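Local coordinates for zinc phosphodiesterase ELAC protein 1 (Homo sapiens, PDB 3ZWF) that removes 2',3'-cyclic phosphates from cleaved tRNAs during tRNA repair and shows some tRNA 3'-processing endonuclease activity, using two zinc ions, at residues V172-R177 against V261-E266. Residues are numbered along the deposited sequence; the frame is centred on the assembly and turned at random.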
ATOM      1  N   VAL A 172     -24.947   2.736 -17.954  1.00 41.26           N
ATOM      2  CA  VAL A 172     -24.650   4.169 -17.784  1.00 41.78           C
ATOM      3  C   VAL A 172     -24.087   4.329 -16.390  1.00 38.55           C
ATOM      4  O   VAL A 172     -24.743   3.935 -15.406  1.00 39.55           O
ATOM      5  CB  VAL A 172     -25.893   5.071 -17.895  1.00 45.94           C
ATOM      6  CG1 VAL A 172     -25.458   6.524 -17.965  1.00 45.12           C
ATOM      7  CG2 VAL A 172     -26.673   4.723 -19.096  1.00 53.18           C
ATOM      8  N   VAL A 173     -22.879   4.886 -16.310  1.00 35.58           N
ATOM      9  CA  VAL A 173     -22.208   5.130 -15.031  1.00 33.74           C
ATOM     10  C   VAL A 173     -21.896   6.612 -14.836  1.00 33.16           C
ATOM     11  O   VAL A 173     -21.357   7.283 -15.729  1.00 35.08           O
ATOM     12  CB  VAL A 173     -20.942   4.262 -14.861  1.00 33.02           C
ATOM     13  CG1 VAL A 173     -20.283   4.488 -13.507  1.00 31.01           C
ATOM     14  CG2 VAL A 173     -21.306   2.806 -15.050  1.00 34.08           C
ATOM     15  N   LYS A 174     -22.300   7.126 -13.677  1.00 32.37           N
ATOM     16  CA  LYS A 174     -22.162   8.540 -13.335  1.00 32.30           C
ATOM     17  C   LYS A 174     -21.588   8.669 -11.953  1.00 31.37           C
ATOM     18  O   LYS A 174     -21.698   7.737 -11.160  1.00 31.67           O
ATOM     19  CB  LYS A 174     -23.513   9.264 -13.410  1.00 34.08           C
ATOM     20  CG  LYS A 174     -24.092   9.303 -14.795  1.00 36.83           C
ATOM     21  CD  LYS A 174     -25.455   9.947 -14.825  1.00 38.90           C
ATOM     22  CE  LYS A 174     -25.870  10.120 -16.257  1.00 39.84           C
ATOM     23  NZ  LYS A 174     -27.240  10.640 -16.248  1.00 42.13           N
ATOM     24  N   ALA A 175     -20.953   9.811 -11.686  1.00 30.10           N
ATOM     25  CA  ALA A 175     -20.517  10.162 -10.332  1.00 29.18           C
ATOM     26  C   ALA A 175     -21.316  11.380  -9.854  1.00 29.78           C
ATOM     27  O   ALA A 175     -21.856  12.166 -10.642  1.00 30.76           O
ATOM     28  CB  ALA A 175     -19.033  10.444 -10.274  1.00 28.29           C
ATOM     29  N   PHE A 176     -21.384  11.518  -8.545  1.00 29.29           N
ATOM     30  CA  PHE A 176     -22.001  12.677  -7.918  1.00 29.85           C
ATOM     31  C   PHE A 176     -21.209  13.086  -6.674  1.00 29.03           C
ATOM     32  O   PHE A 176     -20.422  12.309  -6.133  1.00 29.27           O
ATOM     33  CB  PHE A 176     -23.485  12.437  -7.585  1.00 30.71           C
ATOM     34  CG  PHE A 176     -23.761  11.190  -6.753  1.00 30.33           C
ATOM     35  CD1 PHE A 176     -23.846   9.940  -7.331  1.00 30.14           C
ATOM     36  CD2 PHE A 176     -23.911  11.285  -5.376  1.00 30.29           C
ATOM     37  CE1 PHE A 176     -24.068   8.830  -6.569  1.00 30.36           C
ATOM     38  CE2 PHE A 176     -24.178  10.164  -4.584  1.00 31.09           C
ATOM     39  CZ  PHE A 176     -24.257   8.920  -5.187  1.00 29.91           C
ATOM     40  N   ARG A 177     -21.444  14.313  -6.238  1.00 29.58           N
ATOM     41  CA  ARG A 177     -20.634  14.946  -5.213  1.00 29.10           C
ATOM     42  C   ARG A 177     -21.162  14.635  -3.819  1.00 28.95           C
ATOM     43  O   ARG A 177     -22.391  14.730  -3.554  1.00 29.72           O
ATOM     44  CB  ARG A 177     -20.596  16.454  -5.390  1.00 29.97           C
ATOM     45  CG  ARG A 177     -19.977  16.904  -6.721  1.00 30.20           C
ATOM     46  CD  ARG A 177     -20.128  18.405  -6.894  1.00 31.32           C
ATOM     47  NE  ARG A 177     -21.530  18.752  -7.007  1.00 32.53           N
ATOM     48  CZ  ARG A 177     -22.047  19.950  -6.774  1.00 33.74           C
ATOM     49  NH1 ARG A 177     -21.277  20.970  -6.415  1.00 33.95           N
ATOM     50  NH2 ARG A 177     -23.356  20.131  -6.907  1.00 34.90           N
ATOM     51  N   VAL A 261     -29.310  12.441  -4.715  1.00 56.89           N
ATOM     52  CA  VAL A 261     -30.608  11.833  -4.393  1.00 48.82           C
ATOM     53  C   VAL A 261     -31.299  11.290  -5.652  1.00 53.93           C
ATOM     54  O   VAL A 261     -31.946  10.209  -5.641  1.00 46.23           O
ATOM     55  CB  VAL A 261     -31.545  12.812  -3.647  1.00 66.34           C
ATOM     56  CG1 VAL A 261     -32.729  12.056  -3.077  1.00 66.11           C
ATOM     57  CG2 VAL A 261     -30.791  13.551  -2.540  1.00 73.91           C
ATOM     58  N   LYS A 262     -31.146  12.054  -6.738  1.00 49.90           N
ATOM     59  CA  LYS A 262     -31.785  11.734  -8.008  1.00 50.30           C
ATOM     60  C   LYS A 262     -31.152  10.485  -8.610  1.00 44.61           C
ATOM     61  O   LYS A 262     -31.847   9.609  -9.094  1.00 44.91           O
ATOM     62  CB  LYS A 262     -31.699  12.919  -8.991  1.00 46.34           C
ATOM     63  N   LEU A 263     -29.822  10.404  -8.557  1.00 43.83           N
ATOM     64  CA  LEU A 263     -29.110   9.269  -9.150  1.00 40.15           C
ATOM     65  C   LEU A 263     -29.294   7.960  -8.401  1.00 41.55           C
ATOM     66  O   LEU A 263     -29.239   6.899  -9.002  1.00 48.50           O
ATOM     67  CB  LEU A 263     -27.623   9.566  -9.247  1.00 39.49           C
ATOM     68  CG  LEU A 263     -27.235  10.367 -10.500  1.00 41.99           C
ATOM     69  CD1 LEU A 263     -25.761  10.726 -10.455  1.00 42.30           C
ATOM     70  CD2 LEU A 263     -27.611   9.635 -11.793  1.00 46.33           C
ATOM     71  N   CYS A 264     -29.541   8.060  -7.108  1.00 37.02           N
ATOM     72  CA  CYS A 264     -29.672   6.872  -6.238  1.00 36.68           C
ATOM     73  C   CYS A 264     -31.089   6.371  -6.117  1.00 37.41           C
ATOM     74  O   CYS A 264     -31.325   5.378  -5.418  1.00 38.50           O
ATOM     75  CB  CYS A 264     -29.129   7.159  -4.845  1.00 34.62           C
ATOM     76  SG  CYS A 264     -27.340   7.395  -4.785  1.00 35.37           S
ATOM     77  N   PHE A 265     -32.029   7.060  -6.772  1.00 39.23           N
ATOM     78  CA  PHE A 265     -33.441   6.740  -6.635  1.00 41.94           C
ATOM     79  C   PHE A 265     -33.714   5.277  -6.970  1.00 41.02           C
ATOM     80  O   PHE A 265     -33.335   4.796  -8.029  1.00 42.28           O
ATOM     81  CB  PHE A 265     -34.289   7.644  -7.540  1.00 43.28           C
ATOM     82  CG  PHE A 265     -35.775   7.410  -7.417  1.00 47.80           C
ATOM     83  CD1 PHE A 265     -36.400   7.479  -6.190  1.00 54.60           C
ATOM     84  CD2 PHE A 265     -36.534   7.119  -8.532  1.00 56.02           C
ATOM     85  CE1 PHE A 265     -37.782   7.263  -6.081  1.00 56.98           C
ATOM     86  CE2 PHE A 265     -37.895   6.906  -8.437  1.00 53.99           C
ATOM     87  CZ  PHE A 265     -38.522   6.969  -7.204  1.00 58.18           C
ATOM     88  N   GLU A 266     -34.382   4.601  -6.055  1.00 41.10           N
ATOM     89  CA  GLU A 266     -34.751   3.175  -6.179  1.00 43.10           C
ATOM     90  C   GLU A 266     -33.562   2.254  -6.484  1.00 43.04           C
ATOM     91  O   GLU A 266     -33.705   1.211  -7.138  1.00 44.97           O
ATOM     92  CB  GLU A 266     -35.897   2.979  -7.184  1.00 48.06           C
ATOM     93  CG  GLU A 266     -37.191   3.601  -6.677  1.00 49.57           C
ATOM     94  CD  GLU A 266     -38.393   3.276  -7.558  1.00 56.55           C
ATOM     95  OE1 GLU A 266     -38.220   3.081  -8.782  1.00 52.98           O
ATOM     96  OE2 GLU A 266     -39.503   3.225  -6.998  1.00 57.20           O
TER
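L263 reaches across to K174 and F176 with its two methyl branches, and the contact is apolar: no hydrogen bond joins 172-177 to 261-266, which bury 224 Å² together. CD1 of L263 lies 3.7 Å from CD1 of the F176 ring and 4.0 Å from CB of K174, so it fits between two residues whose CB atoms project from the same side of the strand. The other branch, CD2, meets the aliphatic part of K174, 3.7 Å from its CD. The lysine chain is extended beyond CG and crosses the leucine at about a right angle; its NZ has a long, weak ion pair with E160.

A sulfur-aromatic contact adds to this. SG of C264 stands 3.5 Å from CZ of F176 and 4.4 Å from the ring centroid, 51° off the ring normal, an oblique approach.

L249 touches F176 and C247 touches C264, both from strand 245-249, while K245 NZ hydrogen-bonds L263 O. The contact thus packs L263 of the short helix 259-263, and C264 next to it, against the K174 and F176 side of strand 171-179, in one of the two mixed sheets of a metallo-beta-lactamase fold, to which RNase Z belongs.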